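PDB 2C40: inosine-uridine preferring nucleoside hydrolase family protein from Bacillus anthracis, which belongs to the nucleoside hydrolase family, an alpha/beta fold built round a mixed sheet, and holds a calcium ion and alpha-D-ribofuranose in its pocket. Local coordinates for residues A37-P43 and W77-F82; V84-L90 and F223-C227. All coordinates share one frame; numbering follows the deposited sequence.

Interaction 1: A37-P43 and W77-F82; sequences ADCYLEP and WRMHAF. With RIB (alpha-D-ribofuranose), chain D.
Two pieces of the nucleoside hydrolase fold pack together beside its ligand pocket: the loop that runs from strand 27-34 into helix 41-55, and the junction of helices 75-78 and 80-85. Asp38 stands at the pocket end, and a cation-pi stack between Arg78 and Tyr40 lies farther along. The guanidinium of Arg78 lies flat over one face of the Tyr40 ring, the planes only 6° apart and CZ 4.1 Å from the ring centroid. A bend at chi3 folds the arginine chain back over the loop, where NH2 gives a fairly straight bond to Cys39 O (2.9 Å, 160° at the hydrogen). That oxygen lies in the guanidinium plane, although NH2 itself stands above the carbonyl plane; NE adds a weak bond to the same oxygen, so stack and bonds together fix the group's rotation. In addition, Tyr40 N reaches Arg78 O in a weak bond, and a water bridges Asp38 O and Ala81 N.

Met79 SD approaches the Tyr40 ring obliquely in a Met-aromatic contact, and the Phe82 ring also meets Tyr40 at a slant. Asp38, whose backbone N is bonded to Asp9, turns its carboxylate between the sugar and Trp77. OD1 is 3.0 Å from C1 of the alpha-D-ribofuranose, whereas OD2 sits 3.1 Å from Trp77 CB and is buried without a polar partner in the model. At the helical end, Pro43 CG makes a CH-pi contact over the centre of the Phe82 ring, 3.5 Å from the centroid and 8° off its normal.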
ATOM      1  N   ALA A  37      -4.875  -6.645 -16.533  1.00 43.32           N
ATOM      2  CA  ALA A  37      -4.436  -7.985 -16.178  1.00 43.08           C
ATOM      3  C   ALA A  37      -4.023  -7.951 -14.698  1.00 43.08           C
ATOM      4  O   ALA A  37      -4.827  -8.315 -13.837  1.00 43.29           O
ATOM      5  CB  ALA A  37      -3.322  -8.452 -17.092  1.00 42.82           C
ATOM      6  N   ASP A  38      -2.819  -7.481 -14.386  1.00 43.05           N
ATOM      7  CA  ASP A  38      -2.416  -7.329 -12.979  1.00 43.80           C
ATOM      8  C   ASP A  38      -2.854  -5.982 -12.393  1.00 43.40           C
ATOM      9  O   ASP A  38      -2.131  -5.348 -11.632  1.00 44.30           O
ATOM     10  CB  ASP A  38      -0.925  -7.497 -12.870  1.00 44.66           C
ATOM     11  CG  ASP A  38      -0.468  -7.764 -11.481  1.00 46.15           C
ATOM     12  OD1 ASP A  38       0.733  -7.565 -11.284  1.00 50.87           O
ATOM     13  OD2 ASP A  38      -1.279  -8.121 -10.608  1.00 50.43           O
ATOM     14  N   CYS A  39      -4.024  -5.536 -12.804  1.00 43.17           N
ATOM     15  CA  CYS A  39      -4.566  -4.263 -12.379  1.00 43.49           C
ATOM     16  C   CYS A  39      -6.053  -4.221 -12.692  1.00 42.81           C
ATOM     17  O   CYS A  39      -6.542  -4.985 -13.500  1.00 41.34           O
ATOM     18  CB  CYS A  39      -3.871  -3.072 -13.062  1.00 44.59           C
ATOM     19  SG  CYS A  39      -4.308  -2.715 -14.806  1.00 43.04           S
ATOM     20  N   TYR A  40      -6.744  -3.336 -11.990  1.00 41.98           N
ATOM     21  CA  TYR A  40      -8.038  -2.852 -12.387  1.00 41.66           C
ATOM     22  C   TYR A  40      -7.831  -1.684 -13.352  1.00 41.99           C
ATOM     23  O   TYR A  40      -6.951  -0.876 -13.177  1.00 42.44           O
ATOM     24  CB  TYR A  40      -8.843  -2.446 -11.152  1.00 42.09           C
ATOM     25  CG  TYR A  40      -9.338  -3.643 -10.354  1.00 41.70           C
ATOM     26  CD1 TYR A  40      -8.526  -4.280  -9.401  1.00 41.91           C
ATOM     27  CD2 TYR A  40     -10.593  -4.169 -10.590  1.00 42.47           C
ATOM     28  CE1 TYR A  40      -8.985  -5.398  -8.697  1.00 42.67           C
ATOM     29  CE2 TYR A  40     -11.066  -5.264  -9.869  1.00 42.99           C
ATOM     30  CZ  TYR A  40     -10.259  -5.863  -8.923  1.00 42.42           C
ATOM     31  OH  TYR A  40     -10.767  -6.939  -8.245  1.00 43.88           O
ATOM     32  N   LEU A  41      -8.647  -1.617 -14.392  1.00 42.72           N
ATOM     33  CA  LEU A  41      -8.409  -0.679 -15.494  1.00 42.76           C
ATOM     34  C   LEU A  41      -8.444   0.797 -15.094  1.00 42.10           C
ATOM     35  O   LEU A  41      -7.624   1.598 -15.543  1.00 40.68           O
ATOM     36  CB  LEU A  41      -9.426  -0.923 -16.607  1.00 42.98           C
ATOM     37  CG  LEU A  41      -9.221  -0.167 -17.930  1.00 43.60           C
ATOM     38  CD1 LEU A  41      -7.892  -0.518 -18.643  1.00 44.48           C
ATOM     39  CD2 LEU A  41     -10.456  -0.481 -18.786  1.00 43.52           C
ATOM     40  N   GLU A  42      -9.427   1.172 -14.298  1.00 41.97           N
ATOM     41  CA  GLU A  42      -9.599   2.588 -13.952  1.00 42.37           C
ATOM     42  C   GLU A  42      -8.432   3.239 -13.207  1.00 40.94           C
ATOM     43  O   GLU A  42      -7.897   4.222 -13.686  1.00 40.00           O
ATOM     44  CB  GLU A  42     -10.923   2.819 -13.243  1.00 43.05           C
ATOM     45  CG  GLU A  42     -12.108   2.581 -14.205  1.00 48.07           C
ATOM     46  CD  GLU A  42     -12.046   3.493 -15.477  1.00 53.63           C
ATOM     47  OE1 GLU A  42     -12.138   4.734 -15.311  1.00 57.21           O
ATOM     48  OE2 GLU A  42     -11.873   2.971 -16.630  1.00 57.67           O
ATOM     49  N   PRO A  43      -7.998   2.681 -12.046  1.00 40.71           N
ATOM     50  CA  PRO A  43      -6.810   3.278 -11.397  1.00 40.12           C
ATOM     51  C   PRO A  43      -5.527   3.243 -12.211  1.00 40.02           C
ATOM     52  O   PRO A  43      -4.687   4.114 -12.037  1.00 40.90           O
ATOM     53  CB  PRO A  43      -6.662   2.443 -10.102  1.00 39.59           C
ATOM     54  CG  PRO A  43      -7.272   1.164 -10.443  1.00 39.40           C
ATOM     55  CD  PRO A  43      -8.509   1.570 -11.238  1.00 40.11           C
ATOM     56  N   TRP A  77      -2.943  -8.589  -5.815  1.00 48.20           N
ATOM     57  CA  TRP A  77      -1.932  -7.964  -6.692  1.00 48.98           C
ATOM     58  C   TRP A  77      -2.548  -6.844  -7.542  1.00 47.88           C
ATOM     59  O   TRP A  77      -1.986  -5.760  -7.717  1.00 47.83           O
ATOM     60  CB  TRP A  77      -1.378  -9.022  -7.642  1.00 51.54           C
ATOM     61  CG  TRP A  77      -0.614 -10.128  -6.990  1.00 54.08           C
ATOM     62  CD1 TRP A  77      -0.568 -10.445  -5.638  1.00 55.01           C
ATOM     63  CD2 TRP A  77       0.193 -11.110  -7.664  1.00 53.19           C
ATOM     64  NE1 TRP A  77       0.235 -11.552  -5.460  1.00 56.00           N
ATOM     65  CE2 TRP A  77       0.717 -11.969  -6.681  1.00 55.38           C
ATOM     66  CE3 TRP A  77       0.526 -11.334  -9.007  1.00 55.35           C
ATOM     67  CZ2 TRP A  77       1.547 -13.044  -7.002  1.00 56.09           C
ATOM     68  CZ3 TRP A  77       1.354 -12.391  -9.322  1.00 55.73           C
ATOM     69  CH2 TRP A  77       1.855 -13.235  -8.331  1.00 55.09           C
ATOM     70  N   ARG A  78      -3.742  -7.110  -8.028  1.00 46.86           N
ATOM     71  CA  ARG A  78      -4.458  -6.168  -8.894  1.00 46.43           C
ATOM     72  C   ARG A  78      -4.832  -4.797  -8.275  1.00 45.40           C
ATOM     73  O   ARG A  78      -5.067  -3.826  -9.006  1.00 45.37           O
ATOM     74  CB  ARG A  78      -5.722  -6.852  -9.434  1.00 46.57           C
ATOM     75  CG  ARG A  78      -5.414  -8.129 -10.211  1.00 46.50           C
ATOM     76  CD  ARG A  78      -6.689  -8.660 -10.802  1.00 46.35           C
ATOM     77  NE  ARG A  78      -7.223  -7.680 -11.730  1.00 46.60           N
ATOM     78  CZ  ARG A  78      -8.471  -7.672 -12.211  1.00 47.18           C
ATOM     79  NH1 ARG A  78      -9.337  -8.601 -11.856  1.00 49.20           N
ATOM     80  NH2 ARG A  78      -8.855  -6.726 -13.047  1.00 42.96           N
ATOM     81  N   MET A  79      -4.884  -4.724  -6.957  1.00 44.65           N
ATOM     82  CA  MET A  79      -5.271  -3.506  -6.250  1.00 44.46           C
ATOM     83  C   MET A  79      -4.216  -2.396  -6.298  1.00 44.04           C
ATOM     84  O   MET A  79      -4.527  -1.242  -6.038  1.00 43.89           O
ATOM     85  CB  MET A  79      -5.544  -3.831  -4.764  1.00 44.42           C
ATOM     86  CG  MET A  79      -6.782  -4.666  -4.476  1.00 46.12           C
ATOM     87  SD  MET A  79      -8.354  -3.980  -5.049  1.00 48.26           S
ATOM     88  CE  MET A  79      -8.820  -2.815  -3.762  1.00 45.83           C
ATOM     89  N   HIS A  80      -2.972  -2.743  -6.600  1.00 44.03           N
ATOM     90  CA  HIS A  80      -1.817  -1.869  -6.351  1.00 43.22           C
ATOM     91  C   HIS A  80      -1.887  -0.504  -7.045  1.00 43.79           C
ATOM     92  O   HIS A  80      -1.417   0.528  -6.477  1.00 44.12           O
ATOM     93  CB  HIS A  80      -0.527  -2.598  -6.715  1.00 43.26           C
ATOM     94  CG  HIS A  80      -0.158  -3.679  -5.749  1.00 42.17           C
ATOM     95  ND1 HIS A  80       0.908  -4.523  -5.947  1.00 40.69           N
ATOM     96  CD2 HIS A  80      -0.747  -4.080  -4.594  1.00 43.98           C
ATOM     97  CE1 HIS A  80       1.001  -5.362  -4.929  1.00 45.29           C
ATOM     98  NE2 HIS A  80       0.010  -5.111  -4.089  1.00 46.53           N
ATOM     99  N   ALA A  81      -2.515  -0.492  -8.228  1.00 42.72           N
ATOM    100  CA  ALA A  81      -2.774   0.739  -8.985  1.00 42.29           C
ATOM    101  C   ALA A  81      -3.616   1.738  -8.237  1.00 41.04           C
ATOM    102  O   ALA A  81      -3.379   2.926  -8.394  1.00 40.77           O
ATOM    103  CB  ALA A  81      -3.437   0.405 -10.344  1.00 42.61           C
ATOM    104  N   PHE A  82      -4.602   1.270  -7.443  1.00 41.41           N
ATOM    105  CA  PHE A  82      -5.424   2.149  -6.606  1.00 40.86           C
ATOM    106  C   PHE A  82      -4.561   2.998  -5.716  1.00 41.49           C
ATOM    107  O   PHE A  82      -4.775   4.189  -5.574  1.00 41.86           O
ATOM    108  CB  PHE A  82      -6.445   1.376  -5.771  1.00 41.31           C
ATOM    109  CG  PHE A  82      -7.598   0.818  -6.583  1.00 41.60           C
ATOM    110  CD1 PHE A  82      -7.650  -0.532  -6.928  1.00 41.95           C
ATOM    111  CD2 PHE A  82      -8.611   1.665  -7.044  1.00 42.18           C
ATOM    112  CE1 PHE A  82      -8.701  -1.044  -7.681  1.00 40.95           C
ATOM    113  CE2 PHE A  82      -9.686   1.165  -7.795  1.00 41.33           C
ATOM    114  CZ  PHE A  82      -9.728  -0.190  -8.118  1.00 42.53           C
TER
HETATM  115  O5  RIB D1312       5.042 -12.582 -13.844  1.00 44.29           O
HETATM  116  C5  RIB D1312       5.628 -11.288 -13.527  1.00 48.59           C
HETATM  117  C4  RIB D1312       4.590 -10.210 -13.845  1.00 50.48           C
HETATM  118  O4  RIB D1312       3.503 -10.395 -12.914  1.00 52.51           O
HETATM  119  C3  RIB D1312       5.021  -8.729 -13.791  1.00 50.30           C
HETATM  120  O3  RIB D1312       5.039  -8.202 -15.158  1.00 42.52           O
HETATM  121  C2  RIB D1312       4.042  -8.021 -12.753  1.00 51.77           C
HETATM  122  O2  RIB D1312       3.334  -6.722 -13.017  1.00 45.22           O
HETATM  123  C1  RIB D1312       3.012  -9.127 -12.408  1.00 51.66           C
HETATM  124  O   HOH W   1      -2.297  -2.986  -9.944  1.00 31.78           O

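Interaction 2: V84-L90 and F223-C227; sequences VDALPIL and FLGQC
Helix 219-229 packs here against the turn that links helices 80-85 and 88-91 and against the flanking residues of both, a buried, largely apolar contact of the alpha/beta fold with no hydrogen bond between the two segments. Phe223 supplies the largest share of the surface from its side. With CG anti to the backbone N (chi1 177°), its ring reaches the other segment: Ile89 CG2 meets the edge near the ring plane, 3.6 Å from CD2, while Leu90 CG comes obliquely to CE2 at 3.9 Å. One turn on, Cys227 SG rests over a face of the same ring, offset toward its rim, and touches Val84 CG1 at 4.2 Å.

Leu87 and Gln226 lie alongside each other, running opposite ways, with Leu87 CD1 3.8 Å from Gln226 CB and Leu87 CD2 3.8 Å from Gln226 OE1. This amide oxygen is buried among methyl groups with no polar partner in the model; NE2 is bonded to Asp222 within its own helix. Phe19 meets the Phe223 ring edge-to-face. The arrangement is interhelical packing among the outer helices of an alpha/beta fold, and Leu87, Pro88 and Gln226 also pack on the second subunit, making one side part of the subunit interface.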
ATOM      1  N   VAL A  84      -1.142   3.614  -6.100  1.00 40.96           N
ATOM      2  CA  VAL A  84      -0.276   4.535  -6.822  1.00 41.05           C
ATOM      3  C   VAL A  84      -1.069   5.770  -7.300  1.00 40.83           C
ATOM      4  O   VAL A  84      -0.600   6.896  -7.129  1.00 40.84           O
ATOM      5  CB  VAL A  84       0.450   3.866  -8.005  1.00 41.53           C
ATOM      6  CG1 VAL A  84       1.257   4.896  -8.779  1.00 40.69           C
ATOM      7  CG2 VAL A  84       1.349   2.746  -7.491  1.00 42.53           C
ATOM      8  N   ASP A  85      -2.275   5.542  -7.818  1.00 40.88           N
ATOM      9  CA  ASP A  85      -3.209   6.614  -8.289  1.00 41.27           C
ATOM     10  C   ASP A  85      -3.606   7.597  -7.201  1.00 41.26           C
ATOM     11  O   ASP A  85      -3.880   8.800  -7.462  1.00 41.50           O
ATOM     12  CB  ASP A  85      -4.482   5.945  -8.811  1.00 41.67           C
ATOM     13  CG  ASP A  85      -5.416   6.904  -9.464  1.00 43.06           C
ATOM     14  OD1 ASP A  85      -4.905   7.772 -10.212  1.00 43.40           O
ATOM     15  OD2 ASP A  85      -6.636   6.793  -9.202  1.00 42.68           O
ATOM     16  N   ALA A  86      -3.654   7.092  -5.965  1.00 40.96           N
ATOM     17  CA  ALA A  86      -3.988   7.934  -4.821  1.00 41.01           C
ATOM     18  C   ALA A  86      -2.806   8.662  -4.199  1.00 40.69           C
ATOM     19  O   ALA A  86      -3.016   9.399  -3.282  1.00 40.99           O
ATOM     20  CB  ALA A  86      -4.734   7.154  -3.763  1.00 41.39           C
ATOM     21  N   LEU A  87      -1.591   8.511  -4.727  1.00 40.72           N
ATOM     22  CA  LEU A  87      -0.425   9.183  -4.148  1.00 40.55           C
ATOM     23  C   LEU A  87      -0.448  10.736  -4.405  1.00 41.02           C
ATOM     24  O   LEU A  87      -0.742  11.187  -5.532  1.00 39.94           O
ATOM     25  CB  LEU A  87       0.870   8.554  -4.680  1.00 40.09           C
ATOM     26  CG  LEU A  87       1.315   7.152  -4.258  1.00 39.00           C
ATOM     27  CD1 LEU A  87       2.575   6.819  -4.986  1.00 39.64           C
ATOM     28  CD2 LEU A  87       1.505   7.012  -2.759  1.00 39.98           C
ATOM     29  N   PRO A  88      -0.144  11.540  -3.355  1.00 41.13           N
ATOM     30  CA  PRO A  88      -0.286  12.996  -3.474  1.00 41.63           C
ATOM     31  C   PRO A  88       0.550  13.603  -4.613  1.00 42.13           C
ATOM     32  O   PRO A  88       0.067  14.469  -5.348  1.00 42.10           O
ATOM     33  CB  PRO A  88       0.173  13.490  -2.115  1.00 41.37           C
ATOM     34  CG  PRO A  88      -0.073  12.313  -1.192  1.00 41.78           C
ATOM     35  CD  PRO A  88       0.320  11.158  -1.999  1.00 40.87           C
ATOM     36  N   ILE A  89       1.781  13.142  -4.768  1.00 41.95           N
ATOM     37  CA  ILE A  89       2.623  13.592  -5.868  1.00 42.90           C
ATOM     38  C   ILE A  89       1.844  13.614  -7.201  1.00 42.20           C
ATOM     39  O   ILE A  89       2.014  14.515  -7.988  1.00 41.38           O
ATOM     40  CB  ILE A  89       3.977  12.777  -5.955  1.00 43.09           C
ATOM     41  CG1 ILE A  89       4.626  12.877  -7.314  1.00 45.74           C
ATOM     42  CG2 ILE A  89       3.786  11.291  -5.804  1.00 46.23           C
ATOM     43  CD1 ILE A  89       5.148  14.192  -7.604  1.00 49.21           C
ATOM     44  N   LEU A  90       0.976  12.624  -7.403  1.00 41.47           N
ATOM     45  CA  LEU A  90       0.212  12.451  -8.649  1.00 40.91           C
ATOM     46  C   LEU A  90      -1.112  13.207  -8.717  1.00 40.29           C
ATOM     47  O   LEU A  90      -1.717  13.278  -9.781  1.00 39.40           O
ATOM     48  CB  LEU A  90      -0.088  10.953  -8.851  1.00 39.67           C
ATOM     49  CG  LEU A  90       1.127  10.102  -9.180  1.00 38.92           C
ATOM     50  CD1 LEU A  90       0.664   8.678  -9.592  1.00 39.69           C
ATOM     51  CD2 LEU A  90       1.967  10.748 -10.279  1.00 41.85           C
ATOM     52  N   PHE A 223       9.279   9.574  -5.351  1.00 41.96           N
ATOM     53  CA  PHE A 223       8.178   8.881  -6.058  1.00 42.70           C
ATOM     54  C   PHE A 223       8.423   7.372  -6.236  1.00 43.19           C
ATOM     55  O   PHE A 223       7.521   6.561  -5.948  1.00 43.32           O
ATOM     56  CB  PHE A 223       7.905   9.497  -7.423  1.00 42.96           C
ATOM     57  CG  PHE A 223       6.818   8.778  -8.217  1.00 43.16           C
ATOM     58  CD1 PHE A 223       7.126   8.045  -9.351  1.00 42.72           C
ATOM     59  CD2 PHE A 223       5.480   8.845  -7.822  1.00 43.92           C
ATOM     60  CE1 PHE A 223       6.139   7.397 -10.081  1.00 40.57           C
ATOM     61  CE2 PHE A 223       4.478   8.186  -8.554  1.00 41.81           C
ATOM     62  CZ  PHE A 223       4.809   7.473  -9.666  1.00 42.50           C
ATOM     63  N   LEU A 224       9.629   7.004  -6.703  1.00 43.04           N
ATOM     64  CA  LEU A 224      10.047   5.600  -6.763  1.00 42.92           C
ATOM     65  C   LEU A 224       9.883   4.906  -5.426  1.00 42.11           C
ATOM     66  O   LEU A 224       9.357   3.811  -5.375  1.00 41.87           O
ATOM     67  CB  LEU A 224      11.534   5.449  -7.137  1.00 43.14           C
ATOM     68  CG  LEU A 224      11.994   5.281  -8.546  1.00 46.26           C
ATOM     69  CD1 LEU A 224      13.558   5.361  -8.551  1.00 48.85           C
ATOM     70  CD2 LEU A 224      11.479   3.920  -9.110  1.00 49.45           C
ATOM     71  N   GLY A 225      10.385   5.515  -4.357  1.00 41.43           N
ATOM     72  CA  GLY A 225      10.220   4.944  -3.028  1.00 41.97           C
ATOM     73  C   GLY A 225       8.780   4.748  -2.547  1.00 41.68           C
ATOM     74  O   GLY A 225       8.477   3.756  -1.912  1.00 42.00           O
ATOM     75  N   GLN A 226       7.902   5.698  -2.821  1.00 41.97           N
ATOM     76  CA  GLN A 226       6.472   5.562  -2.492  1.00 42.31           C
ATOM     77  C   GLN A 226       5.882   4.378  -3.238  1.00 42.52           C
ATOM     78  O   GLN A 226       5.223   3.520  -2.643  1.00 42.83           O
ATOM     79  CB  GLN A 226       5.730   6.841  -2.830  1.00 42.37           C
ATOM     80  CG  GLN A 226       6.078   7.918  -1.803  1.00 43.24           C
ATOM     81  CD  GLN A 226       5.545   9.279  -2.152  1.00 42.24           C
ATOM     82  OE1 GLN A 226       4.362   9.447  -2.350  1.00 42.29           O
ATOM     83  NE2 GLN A 226       6.419  10.269  -2.167  1.00 42.32           N
ATOM     84  N   CYS A 227       6.165   4.299  -4.533  1.00 42.50           N
ATOM     85  CA  CYS A 227       5.727   3.175  -5.317  1.00 42.53           C
ATOM     86  C   CYS A 227       6.152   1.818  -4.688  1.00 42.96           C
ATOM     87  O   CYS A 227       5.311   0.951  -4.510  1.00 42.24           O
ATOM     88  CB  CYS A 227       6.203   3.324  -6.728  1.00 42.37           C
ATOM     89  SG  CYS A 227       5.233   4.579  -7.625  1.00 42.53           S
TER

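Both segments of interaction 1 precede those of interaction 2 in the sequence, and helix 80-85 serves both: Ala81 and Phe82 meet 37-43, while Val84 meets 223-227. The two centres lie about 14 Å apart, and the contacts touch directly, Pro43 O being 3.7 Å from Asp85 CB. Helix 41-55 also reaches both, since it begins within 37-43 and Leu90 packs on its Ile51. Interaction 1 includes pocket residue Asp38, whereas the side chain of Val84 in interaction 2 is about 11 Å from the sugar. Both contacts have residues at the subunit interface, Phe82 in the first and Gln226 among others in the second, and interaction 1 also has one in the pocket.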